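Local coordinates for protein putative phosphosugar isomerase (Silicibacter pomeroyi DSS-3, PDB 3FJ1) that is of unknown function but, with two SIS domains, probably binds phosphorylated sugars or related carbohydrate derivatives and may act as an isomerase or aminotransferase, at residues A[121-126]-A[134-139]; A[47-52]-A[93-98]; A[29-34]-A[164-169]; A[140-145]-A[153-158]; A[88-93]-A[112-117]. All blocks are in the same frame, centred on the assembly; numbering follows the deposited sequence. Where two conformers were deposited one is given.

Interaction 1 (A[121-126]-A[134-139]); sequences CVALTN and GVSAHT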
# COMPACT_ATOMS: atom_id res chain seq x y z
N CYS A 121 13.65 14.96 11.03
CA CYS A 121 12.54 15.16 10.08
C CYS A 121 12.88 16.13 8.97
O CYS A 121 13.30 17.27 9.23
CB CYS A 121 11.28 15.62 10.83
SG CYS A 121 10.83 14.44 12.12
N VAL A 122 12.71 15.67 7.73
CA VAL A 122 12.95 16.44 6.52
C VAL A 122 11.65 16.47 5.72
O VAL A 122 11.06 15.41 5.47
CB VAL A 122 14.05 15.79 5.65
CG1 VAL A 122 14.28 16.55 4.35
CG2 VAL A 122 15.37 15.66 6.44
N ALA A 123 11.18 17.66 5.35
CA ALA A 123 9.95 17.81 4.58
C ALA A 123 10.27 18.17 3.13
O ALA A 123 11.11 19.05 2.89
CB ALA A 123 9.05 18.89 5.18
N LEU A 124 9.62 17.47 2.19
CA LEU A 124 9.65 17.78 0.77
C LEU A 124 8.25 18.40 0.48
O LEU A 124 7.23 17.72 0.56
CB LEU A 124 9.86 16.54 -0.09
CG LEU A 124 11.11 15.69 0.18
CD1 LEU A 124 11.27 14.58 -0.88
CD2 LEU A 124 12.36 16.52 0.29
N THR A 125 8.24 19.69 0.19
CA THR A 125 6.98 20.45 0.08
C THR A 125 7.11 21.61 -0.89
O THR A 125 8.23 22.09 -1.15
CB THR A 125 6.48 20.93 1.51
OG1 THR A 125 5.21 21.59 1.42
CG2 THR A 125 7.44 21.86 2.20
N ASN A 126 5.95 22.02 -1.43
CA ASN A 126 5.85 23.18 -2.34
C ASN A 126 5.58 24.48 -1.56
O ASN A 126 5.45 25.56 -2.16
CB ASN A 126 4.76 22.94 -3.40
CG ASN A 126 4.98 23.74 -4.67
OD1 ASN A 126 6.12 24.04 -5.07
ND2 ASN A 126 3.87 24.10 -5.34
N GLY A 134 7.09 23.84 9.57
CA GLY A 134 7.28 24.26 10.94
C GLY A 134 7.57 23.19 11.95
O GLY A 134 8.10 23.50 13.03
N VAL A 135 7.23 21.95 11.64
CA VAL A 135 7.52 20.81 12.53
C VAL A 135 8.69 19.94 12.04
O VAL A 135 8.97 18.88 12.62
CB VAL A 135 6.25 19.95 12.82
CG1 VAL A 135 5.12 20.82 13.47
CG2 VAL A 135 5.76 19.22 11.55
N SER A 136 9.37 20.37 10.98
CA SER A 136 10.52 19.63 10.45
C SER A 136 11.86 20.29 10.78
O SER A 136 11.91 21.49 10.96
CB SER A 136 10.38 19.45 8.95
OG SER A 136 9.11 18.87 8.66
N ALA A 137 12.91 19.49 10.89
CA ALA A 137 14.26 19.99 11.12
C ALA A 137 14.79 20.68 9.87
O ALA A 137 15.52 21.66 9.97
CB ALA A 137 15.22 18.84 11.57
N HIS A 138 14.41 20.16 8.70
CA HIS A 138 14.80 20.73 7.43
C HIS A 138 13.64 20.69 6.46
O HIS A 138 12.84 19.74 6.47
CB HIS A 138 15.96 19.94 6.84
CG HIS A 138 17.16 19.90 7.72
ND1 HIS A 138 18.07 20.93 7.76
CD2 HIS A 138 17.60 18.98 8.60
CE1 HIS A 138 19.01 20.65 8.64
NE2 HIS A 138 18.74 19.48 9.18
N THR A 139 13.56 21.70 5.59
CA THR A 139 12.57 21.70 4.53
C THR A 139 13.25 21.86 3.19
O THR A 139 14.08 22.76 3.00
CB THR A 139 11.55 22.80 4.72
OG1 THR A 139 10.84 22.52 5.92
CG2 THR A 139 10.56 22.86 3.50

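Interaction 2 (A[47-52]-A[93-98]); sequences ATVARG and ALCLAV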
# COMPACT_ATOMS: atom_id res chain seq x y z
N ALA A 47 11.79 6.54 7.74
CA ALA A 47 10.34 6.47 7.86
C ALA A 47 9.76 7.49 6.91
O ALA A 47 10.34 8.55 6.74
CB ALA A 47 9.87 6.75 9.28
N THR A 48 8.67 7.15 6.22
CA THR A 48 8.02 8.11 5.34
C THR A 48 6.63 8.44 5.89
O THR A 48 5.98 7.62 6.54
CB THR A 48 7.91 7.66 3.86
OG1 THR A 48 7.13 6.46 3.80
CG2 THR A 48 9.33 7.44 3.21
N VAL A 49 6.20 9.67 5.62
CA VAL A 49 4.92 10.21 6.05
C VAL A 49 4.30 10.96 4.85
O VAL A 49 4.85 11.97 4.37
CB VAL A 49 5.03 11.19 7.25
CG1 VAL A 49 3.64 11.67 7.71
CG2 VAL A 49 5.80 10.52 8.40
N ALA A 50 3.15 10.49 4.39
CA ALA A 50 2.52 11.06 3.22
C ALA A 50 1.11 10.47 3.00
O ALA A 50 0.76 9.41 3.56
CB ALA A 50 3.40 10.80 1.95
N ARG A 51 0.35 11.13 2.13
CA ARG A 51 -0.96 10.62 1.69
C ARG A 51 -1.15 10.94 0.21
O ARG A 51 -0.44 11.78 -0.34
CB ARG A 51 -2.08 11.26 2.50
CG ARG A 51 -2.03 12.75 2.50
CD ARG A 51 -3.01 13.33 3.47
NE ARG A 51 -4.37 13.31 2.96
CZ ARG A 51 -4.86 14.22 2.11
NH1 ARG A 51 -4.11 15.23 1.69
NH2 ARG A 51 -6.13 14.15 1.70
N GLY A 52 -2.11 10.27 -0.41
CA GLY A 52 -2.41 10.52 -1.82
C GLY A 52 -1.24 10.30 -2.76
O GLY A 52 -0.47 9.36 -2.61
N ALA A 93 16.68 7.49 13.06
CA ALA A 93 15.87 7.44 11.85
C ALA A 93 15.84 8.80 11.15
O ALA A 93 15.91 9.85 11.81
CB ALA A 93 14.43 7.05 12.21
N LEU A 94 15.78 8.75 9.83
CA LEU A 94 15.40 9.90 8.99
C LEU A 94 13.89 9.76 8.84
O LEU A 94 13.40 8.67 8.47
CB LEU A 94 15.99 9.79 7.58
CG LEU A 94 15.41 10.67 6.45
CD1 LEU A 94 15.53 12.18 6.76
CD2 LEU A 94 16.08 10.44 5.09
N CYS A 95 13.13 10.80 9.11
CA CYS A 95 11.71 10.80 8.77
C CYS A 95 11.50 11.75 7.58
O CYS A 95 11.74 12.95 7.68
CB CYS A 95 10.84 11.22 9.94
SG CYS A 95 9.07 11.27 9.49
N LEU A 96 11.04 11.19 6.45
CA LEU A 96 10.84 11.96 5.25
C LEU A 96 9.33 12.20 5.06
O LEU A 96 8.60 11.24 4.86
CB LEU A 96 11.44 11.20 4.09
CG LEU A 96 11.54 11.94 2.79
CD1 LEU A 96 12.46 13.16 2.89
CD2 LEU A 96 12.02 10.95 1.73
N ALA A 97 8.91 13.46 5.15
CA ALA A 97 7.50 13.82 4.98
C ALA A 97 7.33 14.46 3.60
O ALA A 97 8.10 15.34 3.22
CB ALA A 97 7.04 14.76 6.07
N VAL A 98 6.34 14.03 2.82
CA VAL A 98 6.15 14.60 1.48
C VAL A 98 4.71 15.13 1.36
O VAL A 98 3.78 14.37 1.57
CB VAL A 98 6.43 13.56 0.41
CG1 VAL A 98 6.26 14.17 -0.98
CG2 VAL A 98 7.84 12.94 0.61
O HOH W 1 1.15 13.88 1.84

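Interaction 3 (A[29-34]-A[164-169]); sequences QDVARV and LMLLAD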
# COMPACT_ATOMS: atom_id res chain seq x y z
N GLN A 29 21.50 23.88 -3.21
CA GLN A 29 22.17 24.23 -1.95
C GLN A 29 21.53 23.60 -0.71
O GLN A 29 22.21 23.00 0.14
CB GLN A 29 22.25 25.76 -1.80
CG GLN A 29 23.10 26.20 -0.59
CD GLN A 29 23.33 27.71 -0.52
OE1 GLN A 29 22.40 28.50 -0.31
NE2 GLN A 29 24.58 28.12 -0.66
N ASP A 30 20.22 23.75 -0.59
CA ASP A 30 19.49 23.18 0.50
C ASP A 30 19.58 21.65 0.50
O ASP A 30 19.76 21.02 1.57
CB ASP A 30 18.04 23.64 0.48
CG ASP A 30 17.90 25.06 0.93
OD1 ASP A 30 18.95 25.69 1.25
OD2 ASP A 30 16.76 25.56 0.98
N VAL A 31 19.51 21.05 -0.68
CA VAL A 31 19.64 19.61 -0.75
C VAL A 31 21.03 19.17 -0.27
O VAL A 31 21.13 18.23 0.51
CB VAL A 31 19.34 19.07 -2.16
CG1 VAL A 31 19.75 17.60 -2.23
CG2 VAL A 31 17.87 19.22 -2.49
N ALA A 32 22.08 19.88 -0.68
CA ALA A 32 23.43 19.49 -0.33
C ALA A 32 23.66 19.59 1.18
O ALA A 32 24.33 18.75 1.79
CB ALA A 32 24.46 20.34 -1.05
N ARG A 33 23.10 20.65 1.76
CA ARG A 33 23.20 20.88 3.20
C ARG A 33 22.51 19.77 4.00
O ARG A 33 23.08 19.26 4.97
CB ARG A 33 22.61 22.24 3.56
CG ARG A 33 23.51 23.38 3.21
CD ARG A 33 22.83 24.70 3.47
NE ARG A 33 23.77 25.80 3.22
CZ ARG A 33 23.46 27.09 3.25
NH1 ARG A 33 22.23 27.48 3.54
NH2 ARG A 33 24.40 28.00 3.00
N VAL A 34 21.31 19.37 3.58
CA VAL A 34 20.60 18.28 4.27
C VAL A 34 21.38 16.97 4.11
O VAL A 34 21.54 16.25 5.07
CB VAL A 34 19.14 18.11 3.80
CG1 VAL A 34 18.48 16.92 4.51
CG2 VAL A 34 18.33 19.42 4.04
N LEU A 164 15.24 12.29 -4.85
CA LEU A 164 16.35 11.64 -5.55
C LEU A 164 17.66 12.42 -5.45
O LEU A 164 18.72 11.82 -5.31
CB LEU A 164 16.00 11.31 -7.02
CG LEU A 164 14.98 10.17 -7.23
CD1 LEU A 164 14.56 10.16 -8.70
CD2 LEU A 164 15.44 8.74 -6.74
N MSE A 165 17.58 13.75 -5.54
CA MSE A 165 18.75 14.66 -5.38
C MSE A 165 19.36 14.45 -3.99
O MSE A 165 20.57 14.34 -3.84
CB MSE A 165 18.34 16.13 -5.53
CG MSE A 165 18.04 16.56 -6.96
SE MSE A 165 17.17 18.33 -6.99
CE MSE A 165 18.61 19.51 -6.34
N LEU A 166 18.50 14.34 -2.98
CA LEU A 166 18.96 14.18 -1.61
C LEU A 166 19.67 12.86 -1.47
O LEU A 166 20.79 12.79 -0.97
CB LEU A 166 17.77 14.26 -0.64
CG LEU A 166 18.03 14.16 0.87
CD1 LEU A 166 18.96 15.29 1.36
CD2 LEU A 166 16.66 14.14 1.63
N LEU A 167 19.05 11.79 -1.98
CA LEU A 167 19.63 10.47 -1.92
C LEU A 167 20.95 10.37 -2.70
O LEU A 167 21.88 9.69 -2.28
CB LEU A 167 18.64 9.42 -2.44
CG LEU A 167 17.40 9.19 -1.58
CD1 LEU A 167 16.42 8.24 -2.28
CD2 LEU A 167 17.80 8.70 -0.23
N ALA A 168 21.02 11.07 -3.83
CA ALA A 168 22.19 11.04 -4.66
C ALA A 168 23.35 11.79 -3.97
O ALA A 168 24.49 11.32 -4.02
CB ALA A 168 21.88 11.64 -6.02
N ASP A 169 23.06 12.91 -3.32
CA ASP A 169 24.11 13.66 -2.61
C ASP A 169 24.55 12.85 -1.37
O ASP A 169 25.73 12.78 -1.03
CB ASP A 169 23.64 15.06 -2.15
CG ASP A 169 23.69 16.14 -3.26
OD1 ASP A 169 24.30 15.91 -4.35
OD2 ASP A 169 23.09 17.24 -3.03

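Interaction 4 (A[140-145]-A[153-158]); sequences IDIHAG and TKTFVT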
# COMPACT_ATOMS: atom_id res chain seq x y z
N ILE A 140 12.91 20.98 2.26
CA ILE A 140 13.37 21.12 0.90
C ILE A 140 12.18 21.58 0.05
O ILE A 140 11.18 20.85 -0.14
CB ILE A 140 13.95 19.80 0.35
CG1 ILE A 140 15.23 19.46 1.12
CG2 ILE A 140 14.20 19.91 -1.13
CD1 ILE A 140 15.73 18.06 0.93
N ASP A 141 12.28 22.82 -0.45
CA ASP A 141 11.28 23.38 -1.36
C ASP A 141 11.43 22.66 -2.73
O ASP A 141 12.51 22.69 -3.36
CB ASP A 141 11.54 24.87 -1.49
CG ASP A 141 10.49 25.61 -2.30
OD1 ASP A 141 9.75 25.04 -3.13
OD2 ASP A 141 10.46 26.86 -2.11
N ILE A 142 10.36 22.03 -3.17
CA ILE A 142 10.35 21.29 -4.45
C ILE A 142 10.27 22.15 -5.73
O ILE A 142 10.47 21.64 -6.85
CB ILE A 142 9.26 20.17 -4.46
CG1 ILE A 142 7.83 20.75 -4.56
CG2 ILE A 142 9.48 19.24 -3.20
CD1 ILE A 142 6.72 19.68 -4.67
N HIS A 143 10.01 23.44 -5.57
CA HIS A 143 9.97 24.35 -6.72
C HIS A 143 9.05 23.91 -7.87
O HIS A 143 9.40 24.02 -9.04
CB HIS A 143 11.42 24.60 -7.23
CG HIS A 143 12.29 25.33 -6.25
ND1 HIS A 143 12.99 24.69 -5.25
CD2 HIS A 143 12.57 26.64 -6.11
CE1 HIS A 143 13.66 25.57 -4.54
NE2 HIS A 143 13.42 26.77 -5.05
N ALA A 144 7.87 23.41 -7.51
CA ALA A 144 6.87 22.98 -8.48
C ALA A 144 6.13 24.21 -8.99
O ALA A 144 5.62 24.19 -10.11
CB ALA A 144 5.87 22.04 -7.82
N GLY A 145 6.09 25.26 -8.18
CA GLY A 145 5.31 26.47 -8.51
C GLY A 145 3.83 26.19 -8.30
O GLY A 145 3.45 25.14 -7.81
N THR A 153 0.82 17.36 -11.75
CA THR A 153 1.91 16.61 -12.34
C THR A 153 3.28 17.16 -11.90
O THR A 153 4.25 16.41 -11.67
CB THR A 153 1.77 16.63 -13.90
OG1 THR A 153 1.76 17.98 -14.37
CG2 THR A 153 0.45 15.93 -14.38
N LYS A 154 3.37 18.48 -11.80
CA LYS A 154 4.61 19.10 -11.39
C LYS A 154 5.00 18.67 -9.98
O LYS A 154 6.17 18.41 -9.69
CB LYS A 154 4.50 20.62 -11.45
CG LYS A 154 4.37 21.15 -12.84
CD LYS A 154 4.47 22.69 -12.88
CE LYS A 154 3.37 23.42 -12.11
NZ LYS A 154 3.63 24.91 -12.19
N THR A 155 4.02 18.69 -9.09
CA THR A 155 4.22 18.29 -7.71
C THR A 155 4.77 16.87 -7.63
O THR A 155 5.72 16.60 -6.90
CB THR A 155 2.93 18.44 -6.89
OG1 THR A 155 2.65 19.83 -6.69
CG2 THR A 155 3.06 17.77 -5.52
N PHE A 156 4.15 15.93 -8.36
CA PHE A 156 4.69 14.55 -8.35
C PHE A 156 6.16 14.49 -8.82
O PHE A 156 7.03 13.94 -8.13
CB PHE A 156 3.84 13.61 -9.20
CG PHE A 156 4.32 12.20 -9.14
CD1 PHE A 156 3.89 11.36 -8.14
CD2 PHE A 156 5.31 11.75 -10.00
CE1 PHE A 156 4.35 10.07 -8.05
CE2 PHE A 156 5.80 10.42 -9.91
CZ PHE A 156 5.32 9.58 -8.91
N VAL A 157 6.42 15.05 -9.99
CA VAL A 157 7.76 14.98 -10.60
C VAL A 157 8.81 15.66 -9.75
O VAL A 157 9.81 15.04 -9.43
CB VAL A 157 7.77 15.49 -12.06
CG1 VAL A 157 9.19 15.54 -12.60
CG2 VAL A 157 6.88 14.57 -12.95
N THR A 158 8.56 16.90 -9.34
CA THR A 158 9.52 17.65 -8.52
C THR A 158 9.72 17.07 -7.11
O THR A 158 10.84 17.10 -6.59
CB THR A 158 9.18 19.16 -8.41
OG1 THR A 158 7.89 19.34 -7.81
CG2 THR A 158 9.24 19.85 -9.80

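Interaction 5 (A[88-93]-A[112-117]); sequences LRLDRA and RNAGRD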
# COMPACT_ATOMS: atom_id res chain seq x y z
N LEU A 88 6.85 6.08 19.42
CA LEU A 88 7.68 5.21 18.58
C LEU A 88 9.16 5.38 18.93
O LEU A 88 9.57 6.39 19.51
CB LEU A 88 7.44 5.50 17.09
CG LEU A 88 6.00 5.26 16.57
CD1 LEU A 88 5.94 5.46 15.09
CD2 LEU A 88 5.55 3.86 16.91
N ARG A 89 9.94 4.35 18.60
CA ARG A 89 11.38 4.37 18.78
C ARG A 89 11.97 4.78 17.45
O ARG A 89 12.14 3.95 16.56
CB ARG A 89 11.87 3.01 19.24
CG ARG A 89 11.32 2.71 20.62
CD ARG A 89 11.44 1.27 21.06
NE ARG A 89 12.81 0.76 20.98
CZ ARG A 89 13.24 -0.34 21.59
NH1 ARG A 89 12.43 -1.05 22.37
NH2 ARG A 89 14.49 -0.72 21.44
N LEU A 90 12.25 6.08 17.31
CA LEU A 90 12.75 6.63 16.05
C LEU A 90 14.13 7.32 16.12
O LEU A 90 14.52 8.04 15.20
CB LEU A 90 11.70 7.57 15.44
CG LEU A 90 10.38 6.90 15.03
CD1 LEU A 90 9.34 7.95 14.58
CD2 LEU A 90 10.64 5.91 13.93
N ASP A 91 14.88 7.06 17.20
CA ASP A 91 16.24 7.55 17.31
C ASP A 91 16.99 6.91 16.13
O ASP A 91 16.69 5.79 15.74
CB ASP A 91 16.88 7.10 18.65
CG ASP A 91 16.19 7.69 19.89
OD1 ASP A 91 15.75 8.87 19.92
OD2 ASP A 91 16.12 6.96 20.91
N ARG A 92 17.96 7.59 15.54
CA ARG A 92 18.68 6.99 14.40
C ARG A 92 17.87 6.89 13.11
O ARG A 92 18.32 6.25 12.15
CB ARG A 92 19.21 5.56 14.72
CG ARG A 92 20.02 5.40 16.00
CD ARG A 92 21.35 6.11 15.94
NE ARG A 92 22.09 5.95 17.20
CZ ARG A 92 23.18 6.64 17.53
NH1 ARG A 92 23.69 7.56 16.71
NH2 ARG A 92 23.76 6.41 18.70
N ALA A 93 16.68 7.49 13.06
CA ALA A 93 15.87 7.44 11.85
C ALA A 93 15.84 8.80 11.15
O ALA A 93 15.91 9.85 11.81
CB ALA A 93 14.43 7.05 12.21
N ARG A 112 5.49 15.64 13.38
CA ARG A 112 5.80 16.24 14.68
C ARG A 112 6.18 15.16 15.70
O ARG A 112 7.19 15.28 16.41
CB ARG A 112 4.60 17.06 15.20
CG ARG A 112 4.84 17.69 16.58
CD ARG A 112 3.70 18.61 17.03
NE ARG A 112 2.45 17.88 17.28
CZ ARG A 112 1.32 18.00 16.57
NH1 ARG A 112 1.23 18.85 15.54
NH2 ARG A 112 0.26 17.25 16.89
N ASN A 113 5.38 14.10 15.76
CA ASN A 113 5.62 12.99 16.68
C ASN A 113 6.92 12.27 16.38
O ASN A 113 7.65 11.84 17.29
CB ASN A 113 4.44 11.99 16.68
CG ASN A 113 3.28 12.44 17.59
OD1 ASN A 113 3.18 13.63 17.96
ND2 ASN A 113 2.38 11.50 17.93
N ALA A 114 7.19 12.10 15.09
CA ALA A 114 8.44 11.45 14.67
C ALA A 114 9.66 12.18 15.28
O ALA A 114 10.56 11.54 15.80
CB ALA A 114 8.53 11.41 13.16
N GLY A 115 9.67 13.52 15.17
CA GLY A 115 10.71 14.38 15.76
C GLY A 115 10.78 14.23 17.27
O GLY A 115 11.84 14.04 17.84
N ARG A 116 9.62 14.31 17.92
CA ARG A 116 9.52 14.11 19.35
C ARG A 116 10.16 12.76 19.74
O ARG A 116 10.86 12.66 20.75
CB ARG A 116 8.03 14.11 19.76
CG ARG A 116 7.73 13.88 21.28
CD ARG A 116 6.30 13.44 21.51
NE ARG A 116 6.00 12.11 20.97
CZ ARG A 116 4.78 11.59 20.86
NH1 ARG A 116 3.73 12.29 21.24
NH2 ARG A 116 4.60 10.39 20.34
N ASP A 117 9.92 11.74 18.92
CA ASP A 117 10.41 10.39 19.17
C ASP A 117 11.80 10.03 18.61
O ASP A 117 12.18 8.83 18.58
CB ASP A 117 9.35 9.40 18.72
CG ASP A 117 8.06 9.54 19.52
OD1 ASP A 117 8.08 10.15 20.61
OD2 ASP A 117 7.01 9.04 19.04

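Interaction 1 (A[121-126]-A[134-139])
Strands 120-125 and 138-141, linked through the short helix 131-134, form a beta-alpha-beta unit at one margin of the parallel sheet of an SIS domain, and the pair illustrates how an edge strand is docked by small side chains. On one face Val122 stands beside His138. CG1 of Val122 is anti to the backbone N (chi1 178°), which leaves CG2 4.3 Å from CB of His138, so the branch meets the root of the histidine and not its ring; Val34 of helix 8-41 packs against both residues. On the other face the contact is made by smaller groups. Ser136 comes in toward strand 120-125 and places its OG 3.5 Å from CB of Ala123, while the same hydroxyl is hydrogen-bonded to Leu132 O, which ties the serine back to helix 131-134. Further along, Thr125 and Thr139 cross obliquely and touch methyl to methyl, CG2 to CG2 at 3.5 Å. Thr125 pays for this by putting CG2 in the crowded position between the backbone N and the carbonyl carbon; its OG1, anti to the N, is then placed to bond Ser99 O, so the residue offers its methyl to the edge strand and its hydroxyl to the end of inner strand 93-99. Between the faces, Ala123 N donates to His138 O at 2.9 Å, nearly straight at 165° and in the carbonyl plane. Cys121 O receives two successive N-H groups, a good in-plane bond from His138 N at 3.1 Å and a weak, bent one from Ala137 N at 2.8 Å.

Interaction 2 (A[47-52]-A[93-98])
Val49 and Cys95 make the tightest side-chain contact between 47-52 and 93-98, with CG2 of Val49 3.5 Å from SG of Cys95. They are not direct partners across the strands: Val49 faces Ala97, and Cys95 faces Ala47. With only alanine methyls directly opposite, the two larger groups meet on the diagonal, and the torsions direct them there, for Cys95 SG is anti to its backbone N (chi1 178°) while Val49 CG2 leans back beside its own. The backbone is well bonded over the same residues. Ala47 N donates to Leu94 O at 2.8 Å and Leu96 N to Ala47 O at 2.7 Å, both nearly along the C=O axis, and Val49 continues the pattern by donating to Leu96 O and accepting from Val98 N. These are central neighbours in the parallel sheet of an SIS domain, a three-layer alpha/beta/alpha sandwich with the flavodoxin-like strand order 2-1-3-4-5: helix 105-116 packs on the Val49-Cys95 face, helix 53-69 on the face of Thr48 and Leu96. Past Val49 the pairing loosens. The CA atoms of Ala50 and Val98 stand 5.4 Å apart, although CB of Ala50 still reaches Val98 O at 3.6 Å. One residue on, direct bonding gives way to a water that accepts from Arg51 N at 2.9 Å and donates to Val98 O at 2.7 Å. Such loops, at the C-terminal ends of the parallel strands, commonly border the sugar-phosphate site in SIS domains. The Arg51 side chain turns away from strand 93-99, and its NE forms a salt bridge with Glu242 of the second subunit.

Interaction 3 (A[29-34]-A[164-169])
CG1 of Val31 is the centre of this helix-helix contact. It fits between three residues of 164-169, lying 3.6 Å from the backbone C of Met165, 3.6 Å from CA of Leu166 and 3.5 Å from OD2 of Asp169, so that one methyl is set directly against the main chain of the opposing turn. The second methyl, CG2, meets the far end of Met165, here selenomethionine: the chain bends at chi3 (67°) and brings CE to 3.9 Å. Val34, one turn later, repeats the approach on a smaller scale, its CG1 lying 3.6 Å from CD1 of Leu166. Leu166 reaches this far because its CG is anti to the backbone N (chi1 -178°), which swings the branch toward helix 8-41, where the two side chains cross obliquely. Asp169 completes the first shell, its OD2 also lying 3.5 Å from CA of Ala32; the second shell begins at OD1, held in a salt bridge by Arg177, a partner that probably fixes the turn of the carboxylate. No hydrogen bond joins the two segments, whose contact is one of packing. The short axes approach to 8.7 Å and cross at -47°, an angle familiar from ridges-into-grooves packing. Beneath the pair runs edge strand 138-141, whose Ile140 touches both Val31 and Leu166, while helix 174-181 packs against Met165 through Leu180 and helix 53-69 flanks the other side of helix 153-171 at Leu167.

Interaction 4 (A[140-145]-A[153-158])
The loop that leaves edge strand 138-141 at its C-terminal end folds back against the first turns of helix 153-171, beginning with an Asx turn in which Asp141 OD1 accepts from His143 N. Its apolar side chains, Ile142 and Ala144, close on Thr158. The hydroxyl OG1 of Thr158, in the crowded position between backbone N and carbonyl carbon (chi1 60°), donates to Lys154 O at 2.7 Å, one turn back, from above the carbonyl plane. Held there, OG1 is flanked by CD1 of Ile142 and by CB of Ala144, each at 3.4 Å, while CB of Thr158 lies 3.2 Å from Ile142 O. An alanine at Thr158 would probably loosen this seat, losing the second donor to Lys154 O and the group wedged between Ile142 and Ala144. Lys154 bends at chi3 and brings CD, CE and NZ past Ala144 O, to which NZ makes a weak bond at 3.0 Å; its stronger partner is Glu15 of helix 8-41. Asn126, just after strand 120-125, binds the backbone of Ala144 and Gly145, and on the far side of helix 153-171 Phe156 packs against helices 53-69 and 308-326.

Interaction 5 (A[88-93]-A[112-117])
OD2 of Asp117 is gripped by two N-H groups: Leu88 N reaches it at 3.0 Å in a straight bond (165°) from well above the carboxylate plane, and Arg116 NH2 meets its syn lone pair at 3.1 Å. The second oxygen, OD1, takes Arg116 NE at 2.9 Å, so the guanidinium holds the carboxylate side-on with two nitrogens, one to each oxygen. Asn113 lies over one face of that guanidinium, and Asp85 forms a salt bridge with Arg116 NH1. With cation and backbone donor both present, the carboxylate very likely stays ionised. Asp117 is the first residue beyond helix 105-116, the connection in the beta-alpha-beta crossover from strand 93-99 to strand 120-125, and here its end is stitched to the loop that leads into the first of those strands. Main chain joins in, for Asp117 O accepts from Leu90 N at 3.0 Å. Leu90 then opens a type II turn, closed by Ala93 N on Leu90 O, that starts strand 93-99. An alanine here, lacking the acceptor for Leu88 N and both oxygens gripped by Arg116, would probably loosen the loop from the helix end. Apolar packing adds to these bonds: Leu90 points toward the helix, with Leu90 CD1 3.6 Å from Ala114 CA and 3.8 Å from Ala114 CB. The close fit continues at CB of Asp117, 3.1 Å from Leu88 O. Arg89 turns away from the helix to pair with Asp42 of the second subunit.

Overall arrangement
All five contacts build or border one parallel sheet of strand order 2-1-3-4-5, a worked example of how an SIS domain is assembled from successive alpha/beta units. Interactions 1 and 2, centres 10 Å apart, are strand pairings separated by one further pairing, that of 93-99 with 120-125. Interactions 2 and 5 share Ala93 and their segments alternate along the chain; interaction 5 holds the loop that enters strand 93-99. Interaction 4 follows interaction 1 on strand 138-141 and leads to helix 153-171, which interaction 3 packs against helix 8-41, the 129 residues between its two segments holding the other four contacts. Interactions 4 and 5 lie farthest apart, about 26 Å between centres.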